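Local atomic coordinates of CLIP-associating protein (Drosophila melanogaster, PDB entry 4G3A), a protein that tracks microtubule plus ends and stabilizes dynamic microtubules, supporting spindle formation and kinetochore attachment in mitosis, represented here by its N-terminal TOG-like domain. Residues A[32-35]-A[39-42]; A[71-76]-A[82-87]; A[155-160]-A[192-197]; A[187-192]-A[218-223]. All coordinates share one frame; numbering follows the deposited sequence. Where two conformers were deposited one is given.

Interaction 1 (A[32-35]-A[39-42]); sequences VTFL and TNSI
N40 meets F34 through its amide, which bonds to the backbone and stacks on the ring, and through its CB. The amide nitrogen N40 ND2 donates to the backbone F34 O at 2.8 Å, with an N-H...O angle of 163°. The donor lies in the carbonyl plane, on a lone pair, and the oxygen lies close to the plane of the amide. The same side chain lies over one face of the F34 ring. N40 CB sits 3.8 Å from the ring centroid, almost on the ring normal, which makes a CH-pi contact. The amide and ring planes are only 19° apart and stacked, with N40 ND2 3.5 Å from F34 CD1. A trans chi1 (179°) at F34 brings the ring out toward the 39-42 loop. S41 O comes in at the ring edge, 3.2 Å from F34 CZ. Next to this, L35 CD2 touches I42 CG2 at 3.6 Å, the two side chains crossing at about a right angle. The L35 methyl also lies in plane at the edge of the F34 ring.

The contact folds the loop back on the C-terminal turn of helix 21-36, at the N-terminal end of this TOG-like domain. R79 of helix 63-80 bonds to both L35 O and N40 O, and L9 of helix 9-18 also packs on F34 and L35. The carbonyl of F34 lies near the helix end, and N40 gives it a side-chain donor. One asparagine thus satisfies a backbone acceptor and shields an aromatic face; the hydrogen bond and the stack on the ring together would hold the amide's rotation.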
loop_
_atom_site.group_PDB
_atom_site.type_symbol
_atom_site.label_atom_id
_atom_site.label_comp_id
_atom_site.label_asym_id
_atom_site.label_seq_id
_atom_site.Cartn_x
_atom_site.Cartn_y
_atom_site.Cartn_z
ATOM N N VAL A 32 -6.159 15.689 -10.565
ATOM C CA VAL A 32 -5.431 15.670 -9.298
ATOM C C VAL A 32 -5.309 17.079 -8.695
ATOM O O VAL A 32 -5.592 17.291 -7.515
ATOM C CB VAL A 32 -4.039 15.027 -9.447
ATOM C CG1 VAL A 32 -3.266 15.145 -8.146
ATOM C CG2 VAL A 32 -4.172 13.568 -9.859
ATOM N N THR A 33 -4.907 18.046 -9.514
ATOM C CA THR A 33 -4.824 19.428 -9.059
ATOM C C THR A 33 -6.155 19.893 -8.480
ATOM O O THR A 33 -6.202 20.502 -7.412
ATOM C CB THR A 33 -4.426 20.368 -10.200
ATOM O OG1 THR A 33 -3.084 20.075 -10.609
ATOM C CG2 THR A 33 -4.512 21.820 -9.750
ATOM N N PHE A 34 -7.233 19.594 -9.190
ATOM C CA PHE A 34 -8.570 19.998 -8.775
ATOM C C PHE A 34 -8.918 19.429 -7.404
ATOM O O PHE A 34 -9.310 20.164 -6.501
ATOM C CB PHE A 34 -9.601 19.534 -9.810
ATOM C CG PHE A 34 -11.016 19.892 -9.460
ATOM C CD1 PHE A 34 -11.585 21.066 -9.935
ATOM C CD2 PHE A 34 -11.781 19.057 -8.658
ATOM C CE1 PHE A 34 -12.892 21.405 -9.616
ATOM C CE2 PHE A 34 -13.088 19.386 -8.333
ATOM C CZ PHE A 34 -13.646 20.560 -8.818
ATOM N N LEU A 35 -8.775 18.113 -7.259
ATOM C CA LEU A 35 -9.113 17.430 -6.013
ATOM C C LEU A 35 -8.194 17.829 -4.862
ATOM O O LEU A 35 -8.572 17.724 -3.692
ATOM C CB LEU A 35 -9.050 15.909 -6.209
ATOM C CG LEU A 35 -10.068 15.311 -7.181
ATOM C CD1 LEU A 35 -9.838 13.823 -7.321
ATOM C CD2 LEU A 35 -11.485 15.584 -6.721
ATOM N N THR A 39 -10.501 24.181 -1.750
ATOM C CA THR A 39 -11.471 25.218 -2.102
ATOM C C THR A 39 -12.316 24.764 -3.285
ATOM O O THR A 39 -13.323 25.389 -3.609
ATOM C CB THR A 39 -10.819 26.580 -2.440
ATOM O OG1 THR A 39 -10.213 26.527 -3.737
ATOM C CG2 THR A 39 -9.779 26.958 -1.401
ATOM N N ASN A 40 -11.890 23.686 -3.936
ATOM C CA ASN A 40 -12.694 23.067 -4.980
ATOM C C ASN A 40 -13.717 22.115 -4.378
ATOM O O ASN A 40 -13.456 21.477 -3.358
ATOM C CB ASN A 40 -11.809 22.334 -5.988
ATOM C CG ASN A 40 -10.980 23.283 -6.831
ATOM O OD1 ASN A 40 -11.310 24.462 -6.969
ATOM N ND2 ASN A 40 -9.899 22.770 -7.409
ATOM N N SER A 41 -14.881 22.017 -5.011
ATOM C CA SER A 41 -15.945 21.149 -4.507
ATOM C C SER A 41 -15.977 19.821 -5.255
ATOM O O SER A 41 -15.685 19.777 -6.448
ATOM C CB SER A 41 -17.299 21.847 -4.643
ATOM O OG SER A 41 -18.367 20.955 -4.388
ATOM N N ILE A 42 -16.326 18.742 -4.555
ATOM C CA ILE A 42 -16.469 17.438 -5.203
ATOM C C ILE A 42 -17.928 17.074 -5.436
ATOM O O ILE A 42 -18.270 15.896 -5.580
ATOM C CB ILE A 42 -15.771 16.284 -4.450
ATOM C CG1 ILE A 42 -16.173 16.265 -2.981
ATOM C CG2 ILE A 42 -14.262 16.383 -4.583
ATOM C CD1 ILE A 42 -15.941 14.961 -2.298
#

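Interaction 2 (A[71-76]-A[82-87]); sequences EAFSEL and SDFNAY
The chain leaves helix 63-80 and turns back through a 3-10 segment at 82-84, which brings the CA atoms of L76 and F84 to 7.2 Å, the nearest backbone pair. F84 then fills the angle between the two segments. With CG on the far side of CB from the main-chain N (chi1 -170°), its ring reaches back toward the helix. F73 and L76, one turn apart on the helix, receive it. F73 CD1 lies at the edge of the F84 ring, near its plane, 3.7 Å from F84 CZ. The two aromatic side chains cross at about a right angle. L76 takes part through its first side-chain carbon: L76 CB is 4.0 Å from F84 CE2. On the loop side, Y87 CB lies over one face of the F84 ring, offset toward the rim. Y87 N also bonds to F84 O at 2.8 Å, which helps to hold the turn that carries the ring. All three residues that touch across the contact are buried, and the contact is wholly apolar.

F73 and L76 belong to HEAT repeat 1, and F84 lies in the short link before HEAT repeat 2. Helix 104-119 adds L113 against F73 and L117 against F84, and V122 also touches F84. Helix 47-58 supplies I51 and L54 to F73, while L35 of helix 21-36 packs on L76.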
loop_
_atom_site.group_PDB
_atom_site.type_symbol
_atom_site.label_atom_id
_atom_site.label_comp_id
_atom_site.label_asym_id
_atom_site.label_seq_id
_atom_site.Cartn_x
_atom_site.Cartn_y
_atom_site.Cartn_z
ATOM N N GLU A 71 -2.912 8.909 -7.341
ATOM C CA GLU A 71 -2.959 10.217 -6.704
ATOM C C GLU A 71 -4.393 10.741 -6.609
ATOM O O GLU A 71 -4.773 11.358 -5.612
ATOM C CB GLU A 71 -2.072 11.200 -7.471
ATOM C CG GLU A 71 -0.581 10.863 -7.380
ATOM C CD GLU A 71 0.297 11.791 -8.214
ATOM O OE1 GLU A 71 1.129 11.276 -8.986
ATOM O OE2 GLU A 71 0.157 13.026 -8.104
ATOM N N ALA A 72 -5.194 10.479 -7.640
ATOM C CA ALA A 72 -6.581 10.927 -7.637
ATOM C C ALA A 72 -7.338 10.189 -6.552
ATOM O O ALA A 72 -8.126 10.789 -5.818
ATOM C CB ALA A 72 -7.231 10.697 -8.991
ATOM N N PHE A 73 -7.104 8.881 -6.454
ATOM C CA PHE A 73 -7.755 8.094 -5.426
ATOM C C PHE A 73 -7.312 8.600 -4.051
ATOM O O PHE A 73 -8.122 8.714 -3.138
ATOM C CB PHE A 73 -7.466 6.593 -5.602
ATOM C CG PHE A 73 -8.353 5.910 -6.627
ATOM C CD1 PHE A 73 -9.734 6.000 -6.542
ATOM C CD2 PHE A 73 -7.802 5.153 -7.650
ATOM C CE1 PHE A 73 -10.557 5.369 -7.473
ATOM C CE2 PHE A 73 -8.618 4.519 -8.594
ATOM C CZ PHE A 73 -9.997 4.629 -8.503
ATOM N N SER A 74 -6.028 8.898 -3.892
ATOM C CA SER A 74 -5.566 9.436 -2.616
ATOM C C SER A 74 -6.357 10.693 -2.233
ATOM O O SER A 74 -6.761 10.857 -1.076
ATOM C CB SER A 74 -4.061 9.719 -2.650
ATOM O OG SER A 74 -3.319 8.547 -2.341
ATOM N N GLU A 75 -6.591 11.574 -3.205
ATOM C CA GLU A 75 -7.333 12.808 -2.932
ATOM C C GLU A 75 -8.796 12.546 -2.560
ATOM O O GLU A 75 -9.323 13.169 -1.643
ATOM C CB GLU A 75 -7.222 13.794 -4.104
ATOM C CG GLU A 75 -5.802 14.284 -4.333
ATOM C CD GLU A 75 -5.160 14.830 -3.065
ATOM O OE1 GLU A 75 -5.837 15.572 -2.311
ATOM O OE2 GLU A 75 -3.976 14.512 -2.814
ATOM N N LEU A 76 -9.439 11.607 -3.250
ATOM C CA LEU A 76 -10.799 11.192 -2.888
ATOM C C LEU A 76 -10.846 10.577 -1.490
ATOM O O LEU A 76 -11.772 10.839 -0.713
ATOM C CB LEU A 76 -11.357 10.192 -3.908
ATOM C CG LEU A 76 -11.578 10.717 -5.329
ATOM C CD1 LEU A 76 -11.814 9.572 -6.305
ATOM C CD2 LEU A 76 -12.737 11.706 -5.364
ATOM N N SER A 82 -14.169 7.733 5.552
ATOM C CA SER A 82 -14.798 6.416 5.642
ATOM C C SER A 82 -15.761 6.160 4.490
ATOM O O SER A 82 -16.041 5.011 4.153
ATOM C CB SER A 82 -15.494 6.211 7.001
ATOM O OG SER A 82 -16.604 7.079 7.168
ATOM N N ASP A 83 -16.271 7.229 3.884
ATOM C CA ASP A 83 -17.203 7.072 2.775
ATOM C C ASP A 83 -16.548 6.372 1.582
ATOM O O ASP A 83 -17.215 5.673 0.817
ATOM C CB ASP A 83 -17.819 8.421 2.378
ATOM C CG ASP A 83 -18.735 8.981 3.458
ATOM O OD1 ASP A 83 -19.377 8.184 4.177
ATOM O OD2 ASP A 83 -18.813 10.218 3.597
ATOM N N PHE A 84 -15.236 6.535 1.448
ATOM C CA PHE A 84 -14.498 5.886 0.368
ATOM C C PHE A 84 -14.582 4.365 0.428
ATOM O O PHE A 84 -14.365 3.687 -0.576
ATOM C CB PHE A 84 -13.022 6.303 0.374
ATOM C CG PHE A 84 -12.268 5.852 -0.850
ATOM C CD1 PHE A 84 -11.626 4.623 -0.878
ATOM C CD2 PHE A 84 -12.217 6.663 -1.981
ATOM C CE1 PHE A 84 -10.943 4.205 -2.006
ATOM C CE2 PHE A 84 -11.539 6.258 -3.117
ATOM C CZ PHE A 84 -10.898 5.033 -3.138
ATOM N N ASN A 85 -14.894 3.824 1.601
ATOM C CA ASN A 85 -14.774 2.379 1.802
ATOM C C ASN A 85 -15.729 1.594 0.918
ATOM O O ASN A 85 -15.625 0.377 0.811
ATOM C CB ASN A 85 -14.944 1.994 3.278
ATOM C CG ASN A 85 -14.351 0.635 3.594
ATOM O OD1 ASN A 85 -13.349 0.229 2.999
ATOM N ND2 ASN A 85 -14.969 -0.080 4.529
ATOM N N ALA A 86 -16.649 2.302 0.272
ATOM C CA ALA A 86 -17.548 1.686 -0.693
ATOM C C ALA A 86 -16.781 1.209 -1.922
ATOM O O ALA A 86 -17.249 0.348 -2.661
ATOM C CB ALA A 86 -18.636 2.668 -1.100
ATOM N N TYR A 87 -15.597 1.771 -2.137
ATOM C CA TYR A 87 -14.846 1.503 -3.359
ATOM C C TYR A 87 -13.583 0.671 -3.127
ATOM O O TYR A 87 -12.940 0.222 -4.078
ATOM C CB TYR A 87 -14.491 2.826 -4.031
ATOM C CG TYR A 87 -15.689 3.737 -4.177
ATOM C CD1 TYR A 87 -16.720 3.411 -5.045
ATOM C CD2 TYR A 87 -15.796 4.912 -3.438
ATOM C CE1 TYR A 87 -17.826 4.233 -5.185
ATOM C CE2 TYR A 87 -16.903 5.743 -3.574
ATOM C CZ TYR A 87 -17.915 5.395 -4.449
ATOM O OH TYR A 87 -19.022 6.208 -4.597
#

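Interaction 3 (A[155-160]-A[192-197]); sequences ALHEYG and LVEIYK
H157 points the edge of its imidazole at the carboxylate of E194. The bond from H157 NE2 to E194 OE1 is 3.0 Å long. The acceptor lies in the imidazole plane, but the N-H...O angle is only 141°, so the bond is bent. Ring and carboxylate planes stand 84° apart, and NE2 meets the oxygen from above the carboxylate plane. K197 NZ reaches the same oxygen, E194 OE1, at 3.1 Å from the opposite face, as a salt bridge. E194 bends at its second torsion, which folds the carboxylate back beside its own helix, between the two donors.

The segments 155-159 and 192-197 run nearly parallel, at 16°, within helices 142-159 and 182-199, part of the row of helices that builds this HEAT-repeat domain. The segment axes are 10.3 Å apart. Beside the polar pair, L156 extends toward I195. L156 CD2 packs 3.8 Å from I195 CG1, the two side chains crossing at about a right angle. V166 touches both residues. Among the polar groups, H157 ND1 pairs with H198 NE2, and E194 OE2 accepts from Q190 NE2.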
loop_
_atom_site.group_PDB
_atom_site.type_symbol
_atom_site.label_atom_id
_atom_site.label_comp_id
_atom_site.label_asym_id
_atom_site.label_seq_id
_atom_site.Cartn_x
_atom_site.Cartn_y
_atom_site.Cartn_z
ATOM N N ALA A 155 3.289 0.830 8.592
ATOM C CA ALA A 155 2.084 0.830 9.415
ATOM C C ALA A 155 2.390 0.662 10.914
ATOM O O ALA A 155 1.780 1.314 11.771
ATOM C CB ALA A 155 1.143 -0.257 8.953
ATOM N N LEU A 156 3.332 -0.218 11.224
ATOM C CA LEU A 156 3.775 -0.406 12.602
ATOM C C LEU A 156 4.440 0.858 13.125
ATOM O O LEU A 156 4.150 1.329 14.224
ATOM C CB LEU A 156 4.761 -1.587 12.667
ATOM C CG LEU A 156 5.053 -2.231 14.025
ATOM C CD1 LEU A 156 3.783 -2.809 14.630
ATOM C CD2 LEU A 156 6.141 -3.316 13.886
ATOM N N HIS A 157 5.349 1.412 12.334
ATOM C CA HIS A 157 6.037 2.614 12.756
ATOM C C HIS A 157 5.042 3.756 12.975
ATOM O O HIS A 157 5.198 4.539 13.897
ATOM C CB HIS A 157 7.135 3.001 11.763
ATOM C CG HIS A 157 8.352 2.110 11.843
ATOM N ND1 HIS A 157 8.621 1.321 12.924
ATOM C CD2 HIS A 157 9.362 1.918 10.952
ATOM C CE1 HIS A 157 9.756 0.651 12.709
ATOM N NE2 HIS A 157 10.218 1.003 11.532
ATOM N N GLU A 158 3.998 3.825 12.152
ATOM C CA GLU A 158 3.060 4.949 12.224
ATOM C C GLU A 158 2.002 4.766 13.306
ATOM O O GLU A 158 1.603 5.741 13.966
ATOM C CB GLU A 158 2.397 5.203 10.864
ATOM C CG GLU A 158 3.255 6.024 9.912
ATOM C CD GLU A 158 2.805 5.915 8.465
ATOM O OE1 GLU A 158 1.616 6.181 8.177
ATOM O OE2 GLU A 158 3.649 5.561 7.614
ATOM N N TYR A 159 1.571 3.527 13.516
ATOM C CA TYR A 159 0.472 3.269 14.448
ATOM C C TYR A 159 0.829 2.533 15.742
ATOM O O TYR A 159 0.096 2.621 16.722
ATOM C CB TYR A 159 -0.667 2.555 13.727
ATOM C CG TYR A 159 -1.212 3.409 12.605
ATOM C CD1 TYR A 159 -1.998 4.521 12.880
ATOM C CD2 TYR A 159 -0.918 3.122 11.287
ATOM C CE1 TYR A 159 -2.486 5.321 11.867
ATOM C CE2 TYR A 159 -1.405 3.915 10.263
ATOM C CZ TYR A 159 -2.183 5.021 10.564
ATOM O OH TYR A 159 -2.673 5.810 9.549
ATOM N N GLY A 160 1.934 1.797 15.737
ATOM C CA GLY A 160 2.352 1.066 16.924
ATOM C C GLY A 160 1.458 -0.112 17.262
ATOM O O GLY A 160 0.479 -0.370 16.566
ATOM N N LEU A 192 11.492 -8.265 10.439
ATOM C CA LEU A 192 11.539 -8.837 11.786
ATOM C C LEU A 192 12.324 -7.926 12.729
ATOM O O LEU A 192 11.971 -7.764 13.901
ATOM C CB LEU A 192 12.156 -10.229 11.749
ATOM C CG LEU A 192 11.246 -11.242 11.046
ATOM C CD1 LEU A 192 12.013 -12.524 10.790
ATOM C CD2 LEU A 192 9.998 -11.504 11.889
ATOM N N VAL A 193 13.376 -7.318 12.202
ATOM C CA VAL A 193 14.165 -6.380 12.984
ATOM C C VAL A 193 13.315 -5.165 13.365
ATOM O O VAL A 193 13.316 -4.745 14.523
ATOM C CB VAL A 193 15.465 -5.970 12.250
ATOM C CG1 VAL A 193 16.134 -4.791 12.949
ATOM C CG2 VAL A 193 16.425 -7.154 12.165
ATOM N N GLU A 194 12.560 -4.630 12.405
ATOM C CA GLU A 194 11.651 -3.514 12.676
ATOM C C GLU A 194 10.563 -3.907 13.678
ATOM O O GLU A 194 10.198 -3.111 14.543
ATOM C CB GLU A 194 10.995 -3.001 11.383
ATOM C CG GLU A 194 11.963 -2.689 10.249
ATOM C CD GLU A 194 12.908 -1.528 10.552
ATOM O OE1 GLU A 194 12.632 -0.732 11.480
ATOM O OE2 GLU A 194 13.931 -1.412 9.845
ATOM N N ILE A 195 10.051 -5.135 13.567
ATOM C CA ILE A 195 9.049 -5.628 14.510
ATOM C C ILE A 195 9.681 -5.773 15.904
ATOM O O ILE A 195 9.054 -5.486 16.922
ATOM C CB ILE A 195 8.447 -6.974 14.064
ATOM C CG1 ILE A 195 7.407 -6.759 12.945
ATOM C CG2 ILE A 195 7.824 -7.696 15.254
ATOM C CD1 ILE A 195 6.960 -8.082 12.265
ATOM N N TYR A 196 10.929 -6.200 15.953
ATOM C CA TYR A 196 11.613 -6.260 17.249
ATOM C C TYR A 196 11.576 -4.906 17.977
ATOM O O TYR A 196 11.423 -4.849 19.200
ATOM C CB TYR A 196 13.051 -6.743 17.095
ATOM C CG TYR A 196 13.837 -6.728 18.399
ATOM C CD1 TYR A 196 13.689 -7.739 19.338
ATOM C CD2 TYR A 196 14.713 -5.695 18.682
ATOM C CE1 TYR A 196 14.404 -7.721 20.538
ATOM C CE2 TYR A 196 15.429 -5.662 19.870
ATOM C CZ TYR A 196 15.272 -6.672 20.795
ATOM O OH TYR A 196 15.991 -6.624 21.974
ATOM N N LYS A 197 11.708 -3.817 17.229
ATOM C CA LYS A 197 11.707 -2.494 17.850
ATOM C C LYS A 197 10.421 -2.217 18.622
ATOM O O LYS A 197 10.439 -1.490 19.612
ATOM C CB LYS A 197 11.983 -1.401 16.824
ATOM C CG LYS A 197 13.404 -1.418 16.291
ATOM C CD LYS A 197 13.546 -0.501 15.088
ATOM C CE LYS A 197 14.908 -0.678 14.431
ATOM N NZ LYS A 197 15.038 0.161 13.210
#

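Interaction 4 (A[187-192]-A[218-223]); sequences AAIQTL and LAMLEQ
Helix 182-199, in HEAT repeat 3, packs here on helix 215-229, near the C-terminal end of the TOG-like domain. I189 lies against M220 and L221. I189 CG2 meets the terminal methyl CE of M220, a selenomethionine, at 3.5 Å, tighter than usual for two carbons. I189 CD1 lies 3.9 Å from M220 SE, so the other branch of the isoleucine meets the selenium. The M220 chain is bent at its second and third torsions (chi3 60°), which curls its end against I189. The two side chains cross at about a right angle.

This is a helix-helix packing of the alpha-solenoid kind. The segment axes approach to 10.5 Å and make an angle of 49°, a wider crossing than that between 155-159 and 192-197. L221 touches both I189 and L192. Its CD2 branch is 4.1 Å from I189 CG2, while L221 CD1 meets L192 CD1 at 3.9 Å. L192 also touches V173 and C174 of helix 170-175, and I189 touches L177. On another side of the helix, T191 packs on L149 and V153 of helix 142-159, while T191 OG1 donates to A187 O at 2.8 Å.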
loop_
_atom_site.group_PDB
_atom_site.type_symbol
_atom_site.label_atom_id
_atom_site.label_comp_id
_atom_site.label_asym_id
_atom_site.label_seq_id
_atom_site.Cartn_x
_atom_site.Cartn_y
_atom_site.Cartn_z
ATOM N N ALA A 187 14.511 -8.346 2.816
ATOM C CA ALA A 187 13.412 -7.521 3.320
ATOM C C ALA A 187 12.735 -8.176 4.522
ATOM O O ALA A 187 12.335 -7.501 5.469
ATOM C CB ALA A 187 12.387 -7.294 2.221
ATOM N N ALA A 188 12.586 -9.496 4.459
ATOM C CA ALA A 188 11.939 -10.249 5.521
ATOM C C ALA A 188 12.766 -10.115 6.805
ATOM O O ALA A 188 12.217 -9.947 7.899
ATOM C CB ALA A 188 11.800 -11.713 5.116
ATOM N N ILE A 189 14.086 -10.193 6.656
ATOM C CA ILE A 189 14.998 -10.018 7.785
ATOM C C ILE A 189 14.788 -8.657 8.424
ATOM O O ILE A 189 14.531 -8.560 9.619
ATOM C CB ILE A 189 16.474 -10.129 7.354
ATOM C CG1 ILE A 189 16.780 -11.547 6.878
ATOM C CG2 ILE A 189 17.392 -9.755 8.512
ATOM C CD1 ILE A 189 18.117 -11.689 6.196
ATOM N N GLN A 190 14.904 -7.610 7.616
ATOM C CA GLN A 190 14.740 -6.261 8.135
ATOM C C GLN A 190 13.358 -6.034 8.750
ATOM O O GLN A 190 13.237 -5.282 9.719
ATOM C CB GLN A 190 15.042 -5.206 7.069
ATOM C CG GLN A 190 15.249 -3.825 7.655
ATOM C CD GLN A 190 16.357 -3.816 8.694
ATOM O OE1 GLN A 190 17.305 -4.596 8.609
ATOM N NE2 GLN A 190 16.242 -2.942 9.679
ATOM N N THR A 191 12.330 -6.697 8.226
ATOM C CA THR A 191 10.975 -6.561 8.775
ATOM C C THR A 191 10.878 -7.107 10.204
ATOM O O THR A 191 10.257 -6.497 11.079
ATOM C CB THR A 191 9.918 -7.280 7.888
ATOM O OG1 THR A 191 9.896 -6.690 6.588
ATOM C CG2 THR A 191 8.541 -7.178 8.505
ATOM N N LEU A 192 11.492 -8.265 10.439
ATOM C CA LEU A 192 11.539 -8.837 11.786
ATOM C C LEU A 192 12.324 -7.926 12.729
ATOM O O LEU A 192 11.971 -7.764 13.901
ATOM C CB LEU A 192 12.156 -10.229 11.749
ATOM C CG LEU A 192 11.246 -11.242 11.046
ATOM C CD1 LEU A 192 12.013 -12.524 10.790
ATOM C CD2 LEU A 192 9.998 -11.504 11.889
ATOM N N LEU A 218 18.144 -17.714 12.929
ATOM C CA LEU A 218 17.775 -17.367 14.292
ATOM C C LEU A 218 18.953 -16.637 14.936
ATOM O O LEU A 218 18.783 -15.612 15.612
ATOM C CB LEU A 218 17.443 -18.634 15.080
ATOM C CG LEU A 218 16.949 -18.481 16.520
ATOM C CD1 LEU A 218 15.640 -17.692 16.564
ATOM C CD2 LEU A 218 16.777 -19.847 17.163
ATOM N N ALA A 219 20.151 -17.156 14.696
ATOM C CA ALA A 219 21.358 -16.588 15.294
ATOM C C ALA A 219 21.622 -15.207 14.708
ATOM O O ALA A 219 21.983 -14.270 15.421
ATOM C CB ALA A 219 22.569 -17.510 15.071
HETATM N N MSE A 220 21.422 -15.092 13.404
HETATM C CA MSE A 220 21.670 -13.855 12.691
HETATM C C MSE A 220 20.657 -12.795 13.121
HETATM O O MSE A 220 20.992 -11.623 13.293
HETATM C CB MSE A 220 21.562 -14.128 11.195
HETATM C CG MSE A 220 22.092 -13.027 10.302
HETATM SE SE MSE A 220 20.748 -12.527 8.989
HETATM C CE MSE A 220 19.410 -11.986 10.233
ATOM N N LEU A 221 19.411 -13.218 13.291
ATOM C CA LEU A 221 18.354 -12.323 13.733
ATOM C C LEU A 221 18.663 -11.851 15.149
ATOM O O LEU A 221 18.526 -10.671 15.463
ATOM C CB LEU A 221 17.002 -13.033 13.682
ATOM C CG LEU A 221 16.391 -13.195 12.282
ATOM C CD1 LEU A 221 15.241 -14.188 12.292
ATOM C CD2 LEU A 221 15.922 -11.861 11.747
ATOM N N GLU A 222 19.103 -12.773 16.002
ATOM C CA GLU A 222 19.414 -12.382 17.373
ATOM C C GLU A 222 20.583 -11.397 17.453
ATOM O O GLU A 222 20.593 -10.511 18.307
ATOM C CB GLU A 222 19.599 -13.598 18.284
ATOM C CG GLU A 222 18.280 -14.327 18.512
ATOM C CD GLU A 222 18.246 -15.101 19.811
ATOM O OE1 GLU A 222 18.293 -14.462 20.883
ATOM O OE2 GLU A 222 18.144 -16.348 19.760
ATOM N N GLN A 223 21.549 -11.524 16.550
ATOM C CA GLN A 223 22.628 -10.542 16.499
ATOM C C GLN A 223 22.057 -9.175 16.143
ATOM O O GLN A 223 22.405 -8.173 16.757
ATOM C CB GLN A 223 23.707 -10.948 15.496
ATOM C CG GLN A 223 24.666 -11.993 16.025
ATOM C CD GLN A 223 25.587 -12.544 14.950
ATOM O OE1 GLN A 223 25.629 -12.032 13.829
ATOM N NE2 GLN A 223 26.325 -13.596 15.286
#

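How the interactions relate
Along the chain, interaction 1 closes before interaction 2 opens, and 2 closes before 3 opens; the segments of 3 and 4 interleave. Interactions 1 and 2 have centres 13 Å apart and touch where L35 and V32 of helix 21-36 pack on helix 63-80. Interactions 3 and 4 are also 13 Å apart. Both use helix 182-199, and their segments overlap at L192, which makes contact only in interaction 4. Centres lie about 26 Å apart for 2 and 3, and about 45 Å for 1 and 4, on opposite sides of the chain's centre. In this elongated TOG-like domain, 1 and 2 join a helix to the loop after it, while 3 and 4 join helices with a short helix between them.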